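Local coordinates for protein kallikrein-10 (Homo sapiens, PDB 5LPE) that acts as a zymogen-like, trypsin-family serine peptidase that zinc inhibits, and has a tumour-suppressor role in breast and prostate cancer, at residues L154-V166 / W203-V216. Residues are numbered along the deposited sequence; the frame is centred on the assembly and turned at random.
Sequences LSPKECEVFYPGV and WGVYPCGSAQHPAV. With SO4 (sulfate ion), chain C; SO4 (sulfate ion), chain D.
In the C-terminal barrel of this trypsin-like fold, the short helix 159-162 and the turn after it, the intermediate-helix region of chymotrypsin-like proteases, lie against 203-216, the segment that in relatives such as trypsin lines the substrate cleft. The indole edge of Trp203 points into the face of Tyr163 in a T-shaped stack, planes at 79° and ring centroids 4.7 Å apart, with CZ3 over the centre of the phenol ring. Trp203 has CG between its backbone N and carbonyl carbon (chi1 48°), which carries the indole back toward 154-166; there Val166 CG2 meets its rim, 3.6 Å from CZ2. Beyond the stack, Tyr163 OH comes within 3.0 Å of Pro214 O, which lies near the plane of the phenol ring. A water bridges that OH to Tyr206 O, donating to the latter. Pro214 is the other focus: its CD sits 3.6 Å from the centroid of the Phe162 ring, only 13° off the normal, a CH-pi contact. Cys159 SG touches Pro214 CG at 3.7 Å, while Leu154 CD1 meets Pro214 CB at 3.8 Å, the two side chains roughly perpendicular. The Cys159-Cys173 disulfide ties the helix to strand 171-176, which pairs with strand 215-219; that strand pairs in turn with 196-203, where the side chain of Trp203 is about 5 Å from the bound zinc ion.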
ATOM      1  N   LEU A 154      -5.869 -10.931 -10.206  1.00 29.25           N
ATOM      2  CA  LEU A 154      -5.551 -12.018 -11.104  1.00 30.38           C
ATOM      3  C   LEU A 154      -5.117 -13.215 -10.281  1.00 38.24           C
ATOM      4  O   LEU A 154      -4.967 -13.145  -9.059  1.00 41.63           O
ATOM      5  CB  LEU A 154      -4.459 -11.609 -12.090  1.00 29.05           C
ATOM      6  CG  LEU A 154      -4.747 -10.348 -12.900  1.00 33.72           C
ATOM      7  CD1 LEU A 154      -3.615 -10.115 -13.893  1.00 29.99           C
ATOM      8  CD2 LEU A 154      -6.100 -10.461 -13.603  1.00 28.55           C
ATOM      9  N   SER A 155      -4.810 -14.276 -10.948  1.00 41.03           N
ATOM     10  CA  SER A 155      -4.514 -15.383 -10.076  1.00 43.94           C
ATOM     11  C   SER A 155      -3.017 -15.646 -10.059  1.00 48.20           C
ATOM     12  O   SER A 155      -2.319 -15.307 -11.020  1.00 49.78           O
ATOM     13  CB  SER A 155      -5.247 -16.633 -10.561  1.00 47.43           C
ATOM     14  OG  SER A 155      -5.236 -16.658 -11.970  1.00 61.41           O
ATOM     15  N   PRO A 156      -2.483 -16.260  -8.978  1.00 51.03           N
ATOM     16  CA  PRO A 156      -1.023 -16.390  -8.850  1.00 56.52           C
ATOM     17  C   PRO A 156      -0.446 -17.360  -9.869  1.00 56.17           C
ATOM     18  O   PRO A 156       0.368 -18.229  -9.548  1.00 66.12           O
ATOM     19  CB  PRO A 156      -0.851 -16.929  -7.420  1.00 55.71           C
ATOM     20  CG  PRO A 156      -2.191 -17.558  -7.060  1.00 54.56           C
ATOM     21  CD  PRO A 156      -3.195 -16.726  -7.771  1.00 57.35           C
ATOM     22  N   LYS A 157      -0.869 -17.176 -11.113  1.00 51.28           N
ATOM     23  CA  LYS A 157      -0.658 -18.080 -12.230  1.00 52.74           C
ATOM     24  C   LYS A 157      -0.315 -17.254 -13.459  1.00 49.43           C
ATOM     25  O   LYS A 157       0.771 -17.393 -14.028  1.00 56.26           O
ATOM     26  CB  LYS A 157      -1.917 -18.937 -12.455  1.00 59.89           C
ATOM     27  CG  LYS A 157      -2.200 -19.950 -11.348  1.00 64.54           C
ATOM     28  CD  LYS A 157      -3.660 -19.926 -10.932  1.00 61.91           C
ATOM     29  CE  LYS A 157      -4.440 -21.025 -11.616  1.00 70.18           C
ATOM     30  NZ  LYS A 157      -5.343 -20.499 -12.667  1.00 66.00           N
ATOM     31  N   GLU A 158      -1.251 -16.393 -13.874  1.00 48.80           N
ATOM     32  CA  GLU A 158      -1.045 -15.547 -15.040  1.00 47.95           C
ATOM     33  C   GLU A 158      -0.176 -14.334 -14.731  1.00 44.70           C
ATOM     34  O   GLU A 158       0.101 -13.535 -15.635  1.00 45.01           O
ATOM     35  CB  GLU A 158      -2.401 -15.138 -15.599  1.00 46.55           C
ATOM     36  CG  GLU A 158      -2.390 -14.670 -17.051  1.00 41.41           C
ATOM     37  CD  GLU A 158      -2.815 -13.235 -17.166  1.00 47.33           C
ATOM     38  OE1 GLU A 158      -3.406 -12.731 -16.191  1.00 55.68           O
ATOM     39  OE2 GLU A 158      -2.550 -12.602 -18.206  1.00 43.41           O
ATOM     40  N   CYS A 159       0.258 -14.181 -13.478  1.00 38.55           N
ATOM     41  CA  CYS A 159       1.371 -13.290 -13.189  1.00 38.06           C
ATOM     42  C   CYS A 159       2.714 -13.956 -13.426  1.00 41.34           C
ATOM     43  O   CYS A 159       3.711 -13.258 -13.640  1.00 39.75           O
ATOM     44  CB  CYS A 159       1.293 -12.797 -11.753  1.00 41.45           C
ATOM     45  SG  CYS A 159       1.697 -11.066 -11.616  1.00 46.14           S
ATOM     46  N   GLU A 160       2.757 -15.289 -13.392  1.00 44.02           N
ATOM     47  CA  GLU A 160       3.945 -16.015 -13.805  1.00 37.23           C
ATOM     48  C   GLU A 160       4.152 -15.907 -15.309  1.00 39.88           C
ATOM     49  O   GLU A 160       5.260 -16.152 -15.795  1.00 37.19           O
ATOM     50  CB  GLU A 160       3.830 -17.482 -13.374  1.00 39.86           C
ATOM     51  CG  GLU A 160       5.153 -18.174 -13.063  1.00 46.99           C
ATOM     52  CD  GLU A 160       5.835 -18.771 -14.286  1.00 47.46           C
ATOM     53  OE1 GLU A 160       7.032 -19.109 -14.180  1.00 47.03           O
ATOM     54  OE2 GLU A 160       5.186 -18.910 -15.350  1.00 48.51           O
ATOM     55  N   VAL A 161       3.104 -15.531 -16.045  1.00 38.16           N
ATOM     56  CA  VAL A 161       3.235 -15.281 -17.473  1.00 33.42           C
ATOM     57  C   VAL A 161       3.989 -13.982 -17.718  1.00 34.64           C
ATOM     58  O   VAL A 161       4.902 -13.923 -18.550  1.00 38.50           O
ATOM     59  CB  VAL A 161       1.842 -15.270 -18.125  1.00 42.72           C
ATOM     60  CG1 VAL A 161       1.855 -14.499 -19.446  1.00 38.34           C
ATOM     61  CG2 VAL A 161       1.358 -16.693 -18.338  1.00 43.00           C
ATOM     62  N   PHE A 162       3.642 -12.926 -16.993  1.00 32.24           N
ATOM     63  CA  PHE A 162       4.334 -11.663 -17.191  1.00 33.26           C
ATOM     64  C   PHE A 162       5.698 -11.642 -16.523  1.00 34.31           C
ATOM     65  O   PHE A 162       6.591 -10.913 -16.976  1.00 32.15           O
ATOM     66  CB  PHE A 162       3.491 -10.518 -16.662  1.00 36.13           C
ATOM     67  CG  PHE A 162       2.244 -10.309 -17.427  1.00 42.41           C
ATOM     68  CD1 PHE A 162       1.090 -11.020 -17.110  1.00 38.89           C
ATOM     69  CD2 PHE A 162       2.218  -9.408 -18.480  1.00 41.38           C
ATOM     70  CE1 PHE A 162      -0.067 -10.829 -17.824  1.00 41.76           C
ATOM     71  CE2 PHE A 162       1.058  -9.211 -19.203  1.00 48.44           C
ATOM     72  CZ  PHE A 162      -0.089  -9.922 -18.876  1.00 44.90           C
ATOM     73  N   TYR A 163       5.872 -12.424 -15.460  1.00 31.48           N
ATOM     74  CA  TYR A 163       7.108 -12.459 -14.679  1.00 34.74           C
ATOM     75  C   TYR A 163       7.506 -13.909 -14.459  1.00 35.49           C
ATOM     76  O   TYR A 163       7.398 -14.433 -13.343  1.00 35.01           O
ATOM     77  CB  TYR A 163       6.932 -11.732 -13.345  1.00 33.43           C
ATOM     78  CG  TYR A 163       6.396 -10.330 -13.487  1.00 31.13           C
ATOM     79  CD1 TYR A 163       7.196  -9.313 -13.983  1.00 29.11           C
ATOM     80  CD2 TYR A 163       5.093 -10.023 -13.131  1.00 30.49           C
ATOM     81  CE1 TYR A 163       6.715  -8.035 -14.121  1.00 25.25           C
ATOM     82  CE2 TYR A 163       4.604  -8.736 -13.267  1.00 27.09           C
ATOM     83  CZ  TYR A 163       5.428  -7.746 -13.766  1.00 24.37           C
ATOM     84  OH  TYR A 163       4.974  -6.453 -13.914  1.00 23.41           O
ATOM     85  N   PRO A 164       7.951 -14.595 -15.509  1.00 37.49           N
ATOM     86  CA  PRO A 164       8.307 -16.014 -15.364  1.00 35.85           C
ATOM     87  C   PRO A 164       9.472 -16.212 -14.405  1.00 37.13           C
ATOM     88  O   PRO A 164      10.553 -15.659 -14.593  1.00 37.18           O
ATOM     89  CB  PRO A 164       8.669 -16.433 -16.792  1.00 30.69           C
ATOM     90  CG  PRO A 164       8.975 -15.163 -17.499  1.00 37.24           C
ATOM     91  CD  PRO A 164       8.141 -14.105 -16.882  1.00 34.78           C
ATOM     92  N   GLY A 165       9.262 -17.062 -13.406  1.00 39.13           N
ATOM     93  CA  GLY A 165      10.191 -17.199 -12.311  1.00 37.44           C
ATOM     94  C   GLY A 165       9.788 -16.457 -11.059  1.00 45.53           C
ATOM     95  O   GLY A 165      10.587 -16.380 -10.121  1.00 48.21           O
ATOM     96  N   VAL A 166       8.590 -15.890 -11.014  1.00 43.99           N
ATOM     97  CA  VAL A 166       8.157 -15.219  -9.797  1.00 43.80           C
ATOM     98  C   VAL A 166       7.594 -16.257  -8.839  1.00 45.13           C
ATOM     99  O   VAL A 166       6.886 -17.187  -9.240  1.00 45.59           O
ATOM    100  CB  VAL A 166       7.132 -14.089 -10.072  1.00 43.06           C
ATOM    101  CG1 VAL A 166       5.798 -14.623 -10.579  1.00 41.01           C
ATOM    102  CG2 VAL A 166       6.919 -13.267  -8.822  1.00 34.65           C
ATOM    103  N   TRP A 203       6.227  -4.402  -6.357  1.00 26.69           N
ATOM    104  CA  TRP A 203       6.854  -4.015  -7.621  1.00 25.59           C
ATOM    105  C   TRP A 203       5.855  -4.251  -8.747  1.00 23.69           C
ATOM    106  O   TRP A 203       4.703  -4.604  -8.507  1.00 21.93           O
ATOM    107  CB  TRP A 203       8.158  -4.782  -7.866  1.00 23.78           C
ATOM    108  CG  TRP A 203       8.010  -6.256  -7.642  1.00 29.22           C
ATOM    109  CD1 TRP A 203       8.044  -6.924  -6.438  1.00 26.76           C
ATOM    110  CD2 TRP A 203       7.794  -7.252  -8.640  1.00 27.93           C
ATOM    111  NE1 TRP A 203       7.867  -8.271  -6.639  1.00 25.24           N
ATOM    112  CE2 TRP A 203       7.708  -8.496  -7.979  1.00 20.79           C
ATOM    113  CE3 TRP A 203       7.662  -7.211 -10.029  1.00 25.24           C
ATOM    114  CZ2 TRP A 203       7.498  -9.669  -8.653  1.00 22.13           C
ATOM    115  CZ3 TRP A 203       7.452  -8.376 -10.693  1.00 24.44           C
ATOM    116  CH2 TRP A 203       7.375  -9.597 -10.009  1.00 27.96           C
ATOM    117  N   GLY A 204       6.299  -4.052  -9.984  1.00 22.54           N
ATOM    118  CA  GLY A 204       5.453  -4.264 -11.140  1.00 24.66           C
ATOM    119  C   GLY A 204       4.754  -3.031 -11.667  1.00 27.53           C
ATOM    120  O   GLY A 204       3.782  -3.170 -12.420  1.00 27.48           O
ATOM    121  N   VAL A 205       5.184  -1.836 -11.266  1.00 24.89           N
ATOM    122  CA  VAL A 205       4.589  -0.621 -11.808  1.00 25.75           C
ATOM    123  C   VAL A 205       5.167  -0.296 -13.180  1.00 26.31           C
ATOM    124  O   VAL A 205       4.430  -0.067 -14.143  1.00 28.29           O
ATOM    125  CB  VAL A 205       4.784   0.545 -10.830  1.00 31.47           C
ATOM    126  CG1 VAL A 205       3.930   1.722 -11.253  1.00 30.99           C
ATOM    127  CG2 VAL A 205       4.455   0.110  -9.426  1.00 23.66           C
ATOM    128  N   TYR A 206       6.489  -0.281 -13.300  1.00 28.83           N
ATOM    129  CA  TYR A 206       7.135   0.041 -14.578  1.00 26.94           C
ATOM    130  C   TYR A 206       6.979  -1.099 -15.582  1.00 27.05           C
ATOM    131  O   TYR A 206       6.934  -2.270 -15.191  1.00 26.08           O
ATOM    132  CB  TYR A 206       8.620   0.338 -14.375  1.00 21.23           C
ATOM    133  CG  TYR A 206       8.903   1.541 -13.512  1.00 26.67           C
ATOM    134  CD1 TYR A 206       8.602   2.812 -13.952  1.00 27.24           C
ATOM    135  CD2 TYR A 206       9.504   1.405 -12.267  1.00 28.51           C
ATOM    136  CE1 TYR A 206       8.875   3.906 -13.178  1.00 29.13           C
ATOM    137  CE2 TYR A 206       9.779   2.493 -11.484  1.00 25.89           C
ATOM    138  CZ  TYR A 206       9.469   3.741 -11.943  1.00 29.76           C
ATOM    139  OH  TYR A 206       9.747   4.843 -11.168  1.00 36.37           O
ATOM    140  N   PRO A 207       6.948  -0.770 -16.886  1.00 25.35           N
ATOM    141  CA  PRO A 207       7.064   0.567 -17.475  1.00 26.08           C
ATOM    142  C   PRO A 207       5.767   1.367 -17.423  1.00 27.53           C
ATOM    143  O   PRO A 207       4.692   0.777 -17.463  1.00 26.57           O
ATOM    144  CB  PRO A 207       7.447   0.263 -18.918  1.00 20.45           C
ATOM    145  CG  PRO A 207       6.704  -0.977 -19.196  1.00 22.67           C
ATOM    146  CD  PRO A 207       6.796  -1.791 -17.934  1.00 23.52           C
ATOM    147  N   CYS A 208       5.877   2.692 -17.354  1.00 24.47           N
ATOM    148  CA  CYS A 208       4.707   3.534 -17.485  1.00 21.89           C
ATOM    149  C   CYS A 208       4.203   3.475 -18.920  1.00 23.21           C
ATOM    150  O   CYS A 208       4.938   3.138 -19.850  1.00 26.90           O
ATOM    151  CB  CYS A 208       5.030   4.983 -17.113  1.00 24.91           C
ATOM    152  SG  CYS A 208       5.899   5.279 -15.549  1.00 26.99           S
ATOM    153  N   GLY A 209       2.936   3.810 -19.096  1.00 22.19           N
ATOM    154  CA  GLY A 209       2.358   3.945 -20.415  1.00 30.20           C
ATOM    155  C   GLY A 209       1.571   2.755 -20.921  1.00 34.19           C
ATOM    156  O   GLY A 209       1.066   2.809 -22.045  1.00 41.19           O
ATOM    157  N   SER A 210       1.488   1.668 -20.164  1.00 33.82           N
ATOM    158  CA  SER A 210       0.699   0.526 -20.597  1.00 31.51           C
ATOM    159  C   SER A 210       0.099  -0.137 -19.371  1.00 33.89           C
ATOM    160  O   SER A 210       0.806  -0.361 -18.387  1.00 35.18           O
ATOM    161  CB  SER A 210       1.556  -0.468 -21.384  1.00 37.54           C
ATOM    162  OG  SER A 210       0.798  -1.608 -21.748  1.00 46.40           O
ATOM    163  N   ALA A 211      -1.189  -0.459 -19.433  1.00 31.49           N
ATOM    164  CA  ALA A 211      -1.825  -1.197 -18.358  1.00 27.01           C
ATOM    165  C   ALA A 211      -1.679  -2.689 -18.524  1.00 25.44           C
ATOM    166  O   ALA A 211      -2.185  -3.437 -17.686  1.00 32.28           O
ATOM    167  CB  ALA A 211      -3.313  -0.859 -18.263  1.00 33.44           C
ATOM    168  N   GLN A 212      -1.004  -3.139 -19.574  1.00 29.48           N
ATOM    169  CA  GLN A 212      -1.013  -4.560 -19.886  1.00 29.98           C
ATOM    170  C   GLN A 212      -0.331  -5.377 -18.794  1.00 29.35           C
ATOM    171  O   GLN A 212      -0.774  -6.491 -18.498  1.00 31.85           O
ATOM    172  CB  GLN A 212      -0.383  -4.786 -21.267  1.00 29.12           C
ATOM    173  CG  GLN A 212      -1.228  -4.164 -22.409  1.00 39.30           C
ATOM    174  CD  GLN A 212      -0.962  -4.744 -23.811  1.00 48.00           C
ATOM    175  OE1 GLN A 212      -0.323  -5.783 -23.962  1.00 51.19           O
ATOM    176  NE2 GLN A 212      -1.461  -4.060 -24.841  1.00 44.47           N
ATOM    177  N   HIS A 213       0.724  -4.822 -18.137  1.00 26.52           N
ATOM    178  CA  HIS A 213       1.292  -5.702 -17.117  1.00 28.56           C
ATOM    179  C   HIS A 213       0.658  -5.434 -15.745  1.00 26.95           C
ATOM    180  O   HIS A 213       0.402  -4.276 -15.394  1.00 21.53           O
ATOM    181  CB  HIS A 213       2.797  -5.506 -17.023  1.00 21.76           C
ATOM    182  CG  HIS A 213       3.189  -4.130 -16.602  1.00 21.08           C
ATOM    183  ND1 HIS A 213       2.989  -3.025 -17.398  1.00 21.46           N
ATOM    184  CD2 HIS A 213       3.737  -3.670 -15.453  1.00 26.38           C
ATOM    185  CE1 HIS A 213       3.417  -1.944 -16.767  1.00 22.02           C
ATOM    186  NE2 HIS A 213       3.870  -2.307 -15.581  1.00 21.57           N
ATOM    187  N   PRO A 214       0.387  -6.488 -14.970  1.00 26.90           N
ATOM    188  CA  PRO A 214      -0.119  -6.306 -13.609  1.00 23.94           C
ATOM    189  C   PRO A 214       0.979  -5.965 -12.616  1.00 23.14           C
ATOM    190  O   PRO A 214       2.151  -6.303 -12.790  1.00 22.83           O
ATOM    191  CB  PRO A 214      -0.726  -7.675 -13.287  1.00 25.91           C
ATOM    192  CG  PRO A 214       0.198  -8.600 -13.968  1.00 27.74           C
ATOM    193  CD  PRO A 214       0.483  -7.920 -15.305  1.00 34.48           C
ATOM    194  N   ALA A 215       0.573  -5.297 -11.544  1.00 23.08           N
ATOM    195  CA  ALA A 215       1.501  -5.004 -10.472  1.00 23.33           C
ATOM    196  C   ALA A 215       1.497  -6.139  -9.465  1.00 22.30           C
ATOM    197  O   ALA A 215       0.627  -7.006  -9.470  1.00 24.97           O
ATOM    198  CB  ALA A 215       1.139  -3.691  -9.776  1.00 23.24           C
ATOM    199  N   VAL A 216       2.434  -6.069  -8.531  1.00 21.16           N
ATOM    200  CA  VAL A 216       2.681  -7.144  -7.588  1.00 19.48           C
ATOM    201  C   VAL A 216       2.548  -6.548  -6.197  1.00 20.75           C
ATOM    202  O   VAL A 216       3.343  -5.685  -5.802  1.00 16.42           O
ATOM    203  CB  VAL A 216       4.052  -7.799  -7.796  1.00 21.36           C
ATOM    204  CG1 VAL A 216       4.341  -8.807  -6.678  1.00 21.32           C
ATOM    205  CG2 VAL A 216       4.099  -8.482  -9.140  1.00 22.54           C
TER
HETATM  206  S   SO4 C 301       8.996  -2.069 -10.942  1.00 55.27           S
HETATM  207  O1  SO4 C 301       9.700  -1.568 -12.049  1.00 47.66           O
HETATM  208  O2  SO4 C 301      10.036  -2.569 -10.108  1.00 50.90           O
HETATM  209  O3  SO4 C 301       8.272  -1.069 -10.194  1.00 38.94           O
HETATM  210  O4  SO4 C 301       8.159  -3.159 -11.327  1.00 39.37           O
HETATM  211  S   SO4 D 302      -2.635   0.002 -22.954  1.00 47.60           S
HETATM  212  O1  SO4 D 302      -2.320   1.417 -23.256  1.00 41.75           O
HETATM  213  O2  SO4 D 302      -1.406  -0.814 -23.079  1.00 42.68           O
HETATM  214  O3  SO4 D 302      -3.159  -0.102 -21.573  1.00 36.35           O
HETATM  215  O4  SO4 D 302      -3.654  -0.492 -23.907  1.00 40.07           O
HETATM  216  O   HOH W   1       7.307  -4.766 -14.744  1.00 28.92           O